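Local atomic coordinates of cobalamin biosynthesis protein CobN (Mycobacterium tuberculosis, PDB entry 7C6O), a protein that forms the large, catalytic subunit of cobaltochelatase, the enzyme that probably inserts cobalt into the corrin ring of hydrogenobyrinate a,c-diamide during cobalamin biosynthesis. Residues I626-Q631 and W655-A660; A649-I654 and S677-L682; D664-L669 and D686-E691. One frame throughout, in Å; residues are numbered along the deposited sequence. Where two conformers were deposited one is given.

In the fold
All three contacts lie in one compact group of helices, 35 to 48 Å (between centres) from the middle of the chain. Each is largely buried, though contact 1 reaches the surface through R628. Helix 647-660 serves contacts 1 and 2, and helix 675-694 serves contacts 2 and 3. Contact 1 is aliphatic, with no hydrogen bond or salt bridge between its two segments. Contact 2 joins a salt bridge to aromatic and leucine-isoleucine packing, whereas contact 3 sets an indole against a helix end, with a bridging water. The interfaces run into one another: L629 CD1 of contact 1 packs 4.0 Å from I654 CG2 of contact 2, and R659 of contact 1 pairs with D664 of contact 3.

Contact 1. Residues I626-Q631 and W655-A660; sequences IARLEQ and WTLIRA
L657 is the first residue of 655-660 to meet the other helix, and it has the largest share of the contact. Its CG stands anti to the backbone N (chi1 175°), which sends the isobutyl group straight across to 626-631. There CD2 settles on the main chain itself, 3.5 Å from L629 N, and packs 3.8 Å from L629 CB. The same methyl lies 4.1 Å from R628 CD, while L657 CD1 sits at the edge of the R628 guanidinium, near its plane. The CB-CG-CD part of R628 crosses the leucine obliquely, and the bend at chi3 (-43°) then turns the guanidinium so that NE forms a salt bridge with D625, within its own helix. One residue on, I658 makes a looser contact: its CG1 comes to 4.4 Å from L629 CD1, and M663 touches both side chains. The closest backbone approach, 7.2 Å between the CA atoms of L629 and L657, centres on the pair that packs most tightly. The segment axes approach to 10.5 Å and run 165° apart. L657 touches D625, R628, L629 and L632, positions i, i+3, i+4 and i+7, which is consistent with knobs-into-holes packing within the antiparallel helical hairpin made by consecutive helices 624-642 and 647-660.

Contact 2. Residues A649-I654 and S677-L682; sequences AIRQQI and SFDDML
R651 and F678 mark the closest backbone approach, with CA atoms 7.6 Å apart, where segments 649-654 and 677-682 pass at an axis distance of 11.4 Å and an angle of 50°. R651 works along its whole length. The two side chains run past each other in opposite directions, R651 CG reaching 3.5 Å from CD2 of F678. R651 CB makes a CH-pi contact over one face, 4.1 Å from the ring centroid. M681 CE, from the same helix as the phenylalanine, lies over the centre of the opposite face, so the ring is held between an arginine and a methionine. Alongside the ring the arginine stays extended from CG to NE (chi2 -174°), which carries the guanidinium past it to D679. The grip is side-on and two-pronged: R651 NE to D679 OD1 at 2.8 Å and R651 NH2 to D679 OD2 at 3.0 Å, both nearly straight. The oxygens lie close to the guanidinium plane but are met from above the carboxylate plane, in keeping with the 35° between the two groups. H636 NE2 hydrogen-bonds D679 OD1, and E675 OE1 forms a second salt bridge with R651 NH1; the two acids fix the orientation of the guanidinium and probably balance its buried charge. Farther along, I654 and L682 meet tip to tip, CG2 of I654 being 3.8 Å from CD2 of L682. Helix 624-642 closes over this end, placing L632 on I654 and H636 on L682, while W655 of helix 647-660 continues the packing against F678.

Contact 3. Residues D664-L669 and D686-E691; sequences DHDLGL and DGWLCE
W688 of helix 675-694 brings its indole up to D666 and L667, at the C-terminal end of the short helical turn 663-666, which finishes in a Schellman motif. The evidence for the motif is a pair of backbone bonds into the last turn, L669 N to D664 O at 2.9 Å and G668 N to H665 O at 3.3 Å, together with a positive phi of 63° at G668, a conformation that favours glycine. The chain therefore turns away from the helix just after the two residues that meet the tryptophan.

These two side chains address different parts of the indole. L667 crosses it at about a right angle, and its CD2 stands 3.4 Å above the ring plane, offset toward the rim, where it is 3.7 Å from W688 CE3. The leucine also touches H684 and V685, so it packs along helix 675-694 as well as on the aromatic ring. D666 approaches obliquely at the six-membered ring: its CB lies 3.7 Å from W688 CZ2, and the carboxylate is turned 63° from the indole plane. W688 can meet both because its CG is anti to the backbone N (chi1 165°), directing the ring across the interface.

Helix 1111-1123 borders the polar side of the contact. From it T1116 touches D666, and R1120 packs on W688 while its NE forms a salt bridge with D666 OD2. That carboxylate oxygen has a second partner, a water lying in the indole plane at the ring edge. The water donates to D666 OD2 at 2.7 Å and accepts the N-H of W688 NE1 at 2.9 Å, joining acid and indole through a single molecule.

Contact 1. Residues I626-Q631 and W655-A660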
loop_
_atom_site.group_PDB
_atom_site.type_symbol
_atom_site.label_atom_id
_atom_site.label_comp_id
_atom_site.label_asym_id
_atom_site.label_seq_id
_atom_site.Cartn_x
_atom_site.Cartn_y
_atom_site.Cartn_z
ATOM N N ILE A 626 -2.265 -38.742 5.581
ATOM C CA ILE A 626 -2.233 -38.231 4.215
ATOM C C ILE A 626 -1.217 -39.008 3.390
ATOM O O ILE A 626 -1.482 -39.386 2.242
ATOM C CB ILE A 626 -1.930 -36.721 4.217
ATOM C CG1 ILE A 626 -3.094 -35.944 4.831
ATOM C CG2 ILE A 626 -1.656 -36.227 2.813
ATOM C CD1 ILE A 626 -2.795 -34.475 5.025
ATOM N N ALA A 627 -0.042 -39.274 3.968
ATOM C CA ALA A 627 0.955 -40.081 3.274
ATOM C C ALA A 627 0.480 -41.520 3.107
ATOM O O ALA A 627 0.738 -42.149 2.074
ATOM C CB ALA A 627 2.286 -40.030 4.025
ATOM N N ARG A 628 -0.215 -42.060 4.114
ATOM C CA ARG A 628 -0.760 -43.410 3.995
ATOM C C ARG A 628 -1.794 -43.486 2.879
ATOM O O ARG A 628 -1.849 -44.475 2.139
ATOM C CB ARG A 628 -1.374 -43.849 5.326
ATOM C CG ARG A 628 -1.612 -45.358 5.434
ATOM C CD ARG A 628 -2.523 -45.701 6.608
ATOM N NE ARG A 628 -2.196 -44.936 7.808
ATOM C CZ ARG A 628 -1.242 -45.272 8.672
ATOM N NH1 ARG A 628 -0.518 -46.365 8.474
ATOM N NH2 ARG A 628 -1.015 -44.514 9.736
ATOM N N LEU A 629 -2.624 -42.447 2.742
ATOM C CA LEU A 629 -3.613 -42.421 1.666
ATOM C C LEU A 629 -2.939 -42.423 0.302
ATOM O O LEU A 629 -3.389 -43.108 -0.623
ATOM C CB LEU A 629 -4.518 -41.198 1.817
ATOM C CG LEU A 629 -5.541 -40.967 0.704
ATOM C CD1 LEU A 629 -6.500 -42.143 0.603
ATOM C CD2 LEU A 629 -6.297 -39.673 0.951
ATOM N N GLU A 630 -1.864 -41.646 0.161
ATOM C CA GLU A 630 -1.063 -41.667 -1.058
ATOM C C GLU A 630 -0.650 -43.087 -1.424
ATOM O O GLU A 630 -0.742 -43.492 -2.590
ATOM C CB GLU A 630 0.163 -40.774 -0.857
ATOM C CG GLU A 630 0.969 -40.454 -2.092
ATOM C CD GLU A 630 1.997 -39.371 -1.816
ATOM O OE1 GLU A 630 2.474 -39.285 -0.663
ATOM O OE2 GLU A 630 2.313 -38.595 -2.738
ATOM N N GLN A 631 -0.213 -43.866 -0.433
ATOM C CA GLN A 631 0.211 -45.238 -0.692
ATOM C C GLN A 631 -0.959 -46.104 -1.143
ATOM O O GLN A 631 -0.816 -46.930 -2.053
ATOM C CB GLN A 631 0.863 -45.823 0.560
ATOM C CG GLN A 631 2.003 -44.981 1.118
ATOM C CD GLN A 631 2.430 -45.410 2.512
ATOM O OE1 GLN A 631 1.941 -46.407 3.047
ATOM N NE2 GLN A 631 3.345 -44.653 3.107
ATOM N N TRP A 655 -11.665 -46.157 1.999
ATOM C CA TRP A 655 -12.796 -45.522 2.669
ATOM C C TRP A 655 -12.636 -45.570 4.182
ATOM O O TRP A 655 -12.959 -44.600 4.878
ATOM C CB TRP A 655 -14.108 -46.182 2.248
ATOM C CG TRP A 655 -15.297 -45.439 2.760
ATOM C CD1 TRP A 655 -16.222 -45.885 3.658
ATOM C CD2 TRP A 655 -15.669 -44.097 2.432
ATOM N NE1 TRP A 655 -17.156 -44.907 3.898
ATOM C CE2 TRP A 655 -16.838 -43.798 3.158
ATOM C CE3 TRP A 655 -15.132 -43.121 1.588
ATOM C CZ2 TRP A 655 -17.476 -42.566 3.067
ATOM C CZ3 TRP A 655 -15.769 -41.897 1.499
ATOM C CH2 TRP A 655 -16.929 -41.632 2.232
ATOM N N THR A 656 -12.139 -46.693 4.706
ATOM C CA THR A 656 -11.853 -46.786 6.134
ATOM C C THR A 656 -10.862 -45.710 6.564
ATOM O O THR A 656 -11.064 -45.034 7.578
ATOM C CB THR A 656 -11.319 -48.180 6.467
ATOM O OG1 THR A 656 -12.381 -49.137 6.359
ATOM C CG2 THR A 656 -10.740 -48.215 7.875
ATOM N N LEU A 657 -9.791 -45.527 5.790
ATOM C CA LEU A 657 -8.804 -44.504 6.124
ATOM C C LEU A 657 -9.408 -43.107 6.048
ATOM O O LEU A 657 -9.215 -42.287 6.954
ATOM C CB LEU A 657 -7.593 -44.617 5.197
ATOM C CG LEU A 657 -6.530 -43.526 5.357
ATOM C CD1 LEU A 657 -6.043 -43.435 6.801
ATOM C CD2 LEU A 657 -5.367 -43.784 4.417
ATOM N N ILE A 658 -10.146 -42.821 4.972
ATOM C CA ILE A 658 -10.760 -41.503 4.802
ATOM C C ILE A 658 -11.682 -41.187 5.973
ATOM O O ILE A 658 -11.643 -40.088 6.539
ATOM C CB ILE A 658 -11.506 -41.432 3.456
ATOM C CG1 ILE A 658 -10.509 -41.331 2.297
ATOM C CG2 ILE A 658 -12.479 -40.256 3.431
ATOM C CD1 ILE A 658 -11.152 -41.379 0.917
ATOM N N ARG A 659 -12.516 -42.154 6.366
ATOM C CA ARG A 659 -13.430 -41.932 7.483
ATOM C C ARG A 659 -12.675 -41.806 8.800
ATOM O O ARG A 659 -12.970 -40.916 9.606
ATOM C CB ARG A 659 -14.451 -43.071 7.560
ATOM C CG ARG A 659 -15.491 -43.055 6.448
ATOM C CD ARG A 659 -16.583 -42.034 6.728
ATOM N NE ARG A 659 -17.499 -42.499 7.767
ATOM C CZ ARG A 659 -18.412 -41.735 8.360
ATOM N NH1 ARG A 659 -18.532 -40.458 8.021
ATOM N NH2 ARG A 659 -19.203 -42.247 9.294
ATOM N N ALA A 660 -11.690 -42.677 9.030
ATOM C CA ALA A 660 -10.976 -42.672 10.304
ATOM C C ALA A 660 -10.185 -41.383 10.499
ATOM O O ALA A 660 -10.076 -40.880 11.625
ATOM C CB ALA A 660 -10.053 -43.889 10.390
#

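Contact 2. Residues A649-I654 and S677-L682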
loop_
_atom_site.group_PDB
_atom_site.type_symbol
_atom_site.label_atom_id
_atom_site.label_comp_id
_atom_site.label_asym_id
_atom_site.label_seq_id
_atom_site.Cartn_x
_atom_site.Cartn_y
_atom_site.Cartn_z
ATOM N N ALA A 649 -11.893 -54.507 -2.356
ATOM C CA ALA A 649 -11.131 -54.641 -1.118
ATOM C C ALA A 649 -10.276 -53.405 -0.858
ATOM O O ALA A 649 -10.242 -52.889 0.265
ATOM C CB ALA A 649 -10.261 -55.896 -1.169
ATOM N N ILE A 650 -9.573 -52.917 -1.883
ATOM C CA ILE A 650 -8.742 -51.734 -1.687
ATOM C C ILE A 650 -9.610 -50.489 -1.540
ATOM O O ILE A 650 -9.238 -49.546 -0.830
ATOM C CB ILE A 650 -7.717 -51.599 -2.833
ATOM C CG1 ILE A 650 -6.755 -50.438 -2.565
ATOM C CG2 ILE A 650 -8.411 -51.425 -4.173
ATOM C CD1 ILE A 650 -5.940 -50.603 -1.298
ATOM N N ARG A 651 -10.783 -50.466 -2.184
ATOM C CA ARG A 651 -11.721 -49.367 -1.969
ATOM C C ARG A 651 -12.153 -49.294 -0.509
ATOM O O ARG A 651 -12.269 -48.199 0.056
ATOM C CB ARG A 651 -12.948 -49.522 -2.871
ATOM C CG ARG A 651 -12.716 -49.290 -4.360
ATOM C CD ARG A 651 -14.048 -49.344 -5.107
ATOM N NE ARG A 651 -13.905 -49.273 -6.560
ATOM C CZ ARG A 651 -14.287 -50.233 -7.398
ATOM N NH1 ARG A 651 -14.843 -51.342 -6.932
ATOM N NH2 ARG A 651 -14.119 -50.080 -8.705
ATOM N N GLN A 652 -12.398 -50.449 0.117
ATOM C CA GLN A 652 -12.784 -50.461 1.524
ATOM C C GLN A 652 -11.659 -49.940 2.409
ATOM O O GLN A 652 -11.909 -49.196 3.365
ATOM C CB GLN A 652 -13.189 -51.872 1.955
ATOM C CG GLN A 652 -14.508 -52.357 1.376
ATOM C CD GLN A 652 -14.891 -53.741 1.867
ATOM O OE1 GLN A 652 -14.199 -54.336 2.694
ATOM N NE2 GLN A 652 -16.001 -54.263 1.357
ATOM N N GLN A 653 -10.415 -50.332 2.114
ATOM C CA GLN A 653 -9.276 -49.809 2.866
ATOM C C GLN A 653 -9.195 -48.293 2.760
ATOM O O GLN A 653 -8.935 -47.605 3.756
ATOM C CB GLN A 653 -7.973 -50.428 2.364
ATOM C CG GLN A 653 -7.773 -51.891 2.702
ATOM C CD GLN A 653 -6.407 -52.385 2.268
ATOM O OE1 GLN A 653 -5.378 -51.862 2.699
ATOM N NE2 GLN A 653 -6.388 -53.385 1.393
ATOM N N ILE A 654 -9.399 -47.760 1.556
ATOM C CA ILE A 654 -9.315 -46.317 1.352
ATOM C C ILE A 654 -10.448 -45.608 2.077
ATOM O O ILE A 654 -10.240 -44.571 2.721
ATOM C CB ILE A 654 -9.305 -45.995 -0.155
ATOM C CG1 ILE A 654 -7.995 -46.470 -0.790
ATOM C CG2 ILE A 654 -9.522 -44.504 -0.396
ATOM C CD1 ILE A 654 -7.954 -46.324 -2.303
ATOM N N SER A 677 -19.375 -45.463 -8.626
ATOM C CA SER A 677 -18.949 -44.071 -8.616
ATOM C C SER A 677 -17.733 -43.844 -7.728
ATOM O O SER A 677 -17.256 -42.709 -7.630
ATOM C CB SER A 677 -20.098 -43.164 -8.160
ATOM O OG SER A 677 -21.120 -43.100 -9.139
ATOM N N PHE A 678 -17.214 -44.899 -7.093
ATOM C CA PHE A 678 -16.145 -44.738 -6.112
ATOM C C PHE A 678 -14.836 -44.310 -6.770
ATOM O O PHE A 678 -14.134 -43.435 -6.250
ATOM C CB PHE A 678 -15.957 -46.044 -5.340
ATOM C CG PHE A 678 -15.194 -45.891 -4.056
ATOM C CD1 PHE A 678 -15.864 -45.719 -2.855
ATOM C CD2 PHE A 678 -13.809 -45.931 -4.046
ATOM C CE1 PHE A 678 -15.168 -45.581 -1.668
ATOM C CE2 PHE A 678 -13.105 -45.797 -2.864
ATOM C CZ PHE A 678 -13.786 -45.621 -1.671
ATOM N N ASP A 679 -14.491 -44.916 -7.909
ATOM C CA ASP A 679 -13.234 -44.580 -8.572
ATOM C C ASP A 679 -13.237 -43.157 -9.112
ATOM O O ASP A 679 -12.182 -42.515 -9.160
ATOM C CB ASP A 679 -12.950 -45.575 -9.695
ATOM C CG ASP A 679 -12.694 -46.971 -9.176
ATOM O OD1 ASP A 679 -12.624 -47.138 -7.940
ATOM O OD2 ASP A 679 -12.566 -47.902 -9.999
ATOM N N ASP A 680 -14.399 -42.651 -9.532
ATOM C CA ASP A 680 -14.486 -41.251 -9.930
ATOM C C ASP A 680 -14.251 -40.334 -8.739
ATOM O O ASP A 680 -13.629 -39.274 -8.873
ATOM C CB ASP A 680 -15.847 -40.965 -10.566
ATOM C CG ASP A 680 -15.946 -39.558 -11.123
ATOM O OD1 ASP A 680 -14.895 -38.973 -11.459
ATOM O OD2 ASP A 680 -17.076 -39.033 -11.217
ATOM N N MET A 681 -14.744 -40.728 -7.564
ATOM C CA MET A 681 -14.477 -39.961 -6.354
ATOM C C MET A 681 -12.988 -39.930 -6.036
ATOM O O MET A 681 -12.480 -38.919 -5.540
ATOM C CB MET A 681 -15.272 -40.548 -5.186
ATOM C CG MET A 681 -15.082 -39.834 -3.858
ATOM S SD MET A 681 -13.707 -40.498 -2.899
ATOM C CE MET A 681 -14.228 -42.194 -2.662
ATOM N N LEU A 682 -12.271 -41.019 -6.326
ATOM C CA LEU A 682 -10.839 -41.057 -6.048
ATOM C C LEU A 682 -10.060 -40.126 -6.964
ATOM O O LEU A 682 -8.975 -39.662 -6.593
ATOM C CB LEU A 682 -10.311 -42.484 -6.173
ATOM C CG LEU A 682 -10.829 -43.483 -5.138
ATOM C CD1 LEU A 682 -10.167 -44.833 -5.341
ATOM C CD2 LEU A 682 -10.595 -42.976 -3.721
#

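Contact 3. Residues D664-L669 and D686-E691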
loop_
_atom_site.group_PDB
_atom_site.type_symbol
_atom_site.label_atom_id
_atom_site.label_comp_id
_atom_site.label_asym_id
_atom_site.label_seq_id
_atom_site.Cartn_x
_atom_site.Cartn_y
_atom_site.Cartn_z
ATOM N N ASP A 664 -13.231 -37.160 5.021
ATOM C CA ASP A 664 -14.525 -36.902 4.404
ATOM C C ASP A 664 -14.983 -35.472 4.645
ATOM O O ASP A 664 -15.796 -34.954 3.873
ATOM C CB ASP A 664 -15.568 -37.900 4.917
ATOM C CG ASP A 664 -15.627 -37.965 6.431
ATOM O OD1 ASP A 664 -14.596 -37.711 7.090
ATOM O OD2 ASP A 664 -16.710 -38.282 6.964
ATOM N N HIS A 665 -14.471 -34.821 5.691
ATOM C CA HIS A 665 -14.722 -33.397 5.875
ATOM C C HIS A 665 -13.967 -32.574 4.837
ATOM O O HIS A 665 -14.548 -31.700 4.180
ATOM C CB HIS A 665 -14.335 -32.978 7.296
ATOM C CG HIS A 665 -14.601 -31.535 7.595
ATOM N ND1 HIS A 665 -13.618 -30.670 8.023
ATOM C CD2 HIS A 665 -15.738 -30.805 7.520
ATOM C CE1 HIS A 665 -14.138 -29.469 8.204
ATOM N NE2 HIS A 665 -15.423 -29.523 7.904
ATOM N N ASP A 666 -12.666 -32.844 4.674
ATOM C CA ASP A 666 -11.880 -32.167 3.645
ATOM C C ASP A 666 -12.504 -32.340 2.268
ATOM O O ASP A 666 -12.527 -31.401 1.462
ATOM C CB ASP A 666 -10.451 -32.711 3.624
ATOM C CG ASP A 666 -9.785 -32.664 4.974
ATOM O OD1 ASP A 666 -10.300 -33.301 5.917
ATOM O OD2 ASP A 666 -8.730 -32.007 5.086
ATOM N N LEU A 667 -13.007 -33.537 1.981
ATOM C CA LEU A 667 -13.472 -33.904 0.652
ATOM C C LEU A 667 -14.951 -33.621 0.431
ATOM O O LEU A 667 -15.451 -33.859 -0.675
ATOM C CB LEU A 667 -13.181 -35.386 0.400
ATOM C CG LEU A 667 -11.697 -35.755 0.441
ATOM C CD1 LEU A 667 -11.513 -37.259 0.537
ATOM C CD2 LEU A 667 -10.974 -35.209 -0.784
ATOM N N GLY A 668 -15.656 -33.119 1.439
ATOM C CA GLY A 668 -17.071 -32.815 1.280
ATOM C C GLY A 668 -17.927 -34.026 0.985
ATOM O O GLY A 668 -18.862 -33.943 0.178
ATOM N N LEU A 669 -17.630 -35.156 1.622
ATOM C CA LEU A 669 -18.337 -36.407 1.379
ATOM C C LEU A 669 -19.292 -36.670 2.536
ATOM O O LEU A 669 -18.863 -37.031 3.636
ATOM C CB LEU A 669 -17.350 -37.559 1.215
ATOM C CG LEU A 669 -16.410 -37.462 0.012
ATOM C CD1 LEU A 669 -15.397 -38.597 0.040
ATOM C CD2 LEU A 669 -17.206 -37.474 -1.286
ATOM N N ASP A 686 -7.363 -37.674 -5.647
ATOM C CA ASP A 686 -6.064 -37.507 -6.297
ATOM C C ASP A 686 -5.694 -36.037 -6.435
ATOM O O ASP A 686 -4.579 -35.628 -6.092
ATOM C CB ASP A 686 -6.085 -38.167 -7.678
ATOM C CG ASP A 686 -5.430 -39.530 -7.690
ATOM O OD1 ASP A 686 -4.485 -39.747 -6.904
ATOM O OD2 ASP A 686 -5.858 -40.381 -8.500
ATOM N N GLY A 687 -6.617 -35.230 -6.960
ATOM C CA GLY A 687 -6.338 -33.814 -7.126
ATOM C C GLY A 687 -6.164 -33.097 -5.802
ATOM O O GLY A 687 -5.290 -32.236 -5.663
ATOM N N TRP A 688 -6.990 -33.444 -4.812
ATOM C CA TRP A 688 -6.884 -32.817 -3.496
ATOM C C TRP A 688 -5.554 -33.148 -2.839
ATOM O O TRP A 688 -4.850 -32.258 -2.348
ATOM C CB TRP A 688 -8.049 -33.260 -2.610
ATOM C CG TRP A 688 -7.845 -32.960 -1.152
ATOM C CD1 TRP A 688 -7.928 -31.739 -0.546
ATOM C CD2 TRP A 688 -7.531 -33.901 -0.114
ATOM N NE1 TRP A 688 -7.681 -31.860 0.802
ATOM C CE2 TRP A 688 -7.436 -33.176 1.092
ATOM C CE3 TRP A 688 -7.321 -35.284 -0.089
ATOM C CZ2 TRP A 688 -7.140 -33.789 2.310
ATOM C CZ3 TRP A 688 -7.027 -35.891 1.121
ATOM C CH2 TRP A 688 -6.941 -35.143 2.304
ATOM N N LEU A 689 -5.193 -34.433 -2.818
ATOM C CA LEU A 689 -3.914 -34.840 -2.249
ATOM C C LEU A 689 -2.753 -34.161 -2.965
ATOM O O LEU A 689 -1.816 -33.673 -2.321
ATOM C CB LEU A 689 -3.780 -36.363 -2.318
ATOM C CG LEU A 689 -2.397 -36.965 -2.073
ATOM C CD1 LEU A 689 -1.892 -36.597 -0.695
ATOM C CD2 LEU A 689 -2.443 -38.474 -2.239
ATOM N N CYS A 690 -2.809 -34.106 -4.298
ATOM C CA CYS A 690 -1.748 -33.464 -5.065
ATOM C C CYS A 690 -1.588 -32.001 -4.671
ATOM O O CYS A 690 -0.464 -31.517 -4.499
ATOM C CB CYS A 690 -2.039 -33.589 -6.560
ATOM S SG CYS A 690 -0.810 -32.810 -7.637
ATOM N N GLU A 691 -2.701 -31.289 -4.495
ATOM C CA GLU A 691 -2.619 -29.852 -4.254
ATOM C C GLU A 691 -2.129 -29.536 -2.842
ATOM O O GLU A 691 -1.341 -28.600 -2.654
ATOM C CB GLU A 691 -3.973 -29.200 -4.536
ATOM C CG GLU A 691 -4.293 -29.160 -6.030
ATOM C CD GLU A 691 -5.552 -28.381 -6.365
ATOM O OE1 GLU A 691 -6.379 -28.160 -5.458
ATOM O OE2 GLU A 691 -5.710 -27.992 -7.543
HETATM O O HOH W 1 -7.742 -30.321 3.281
#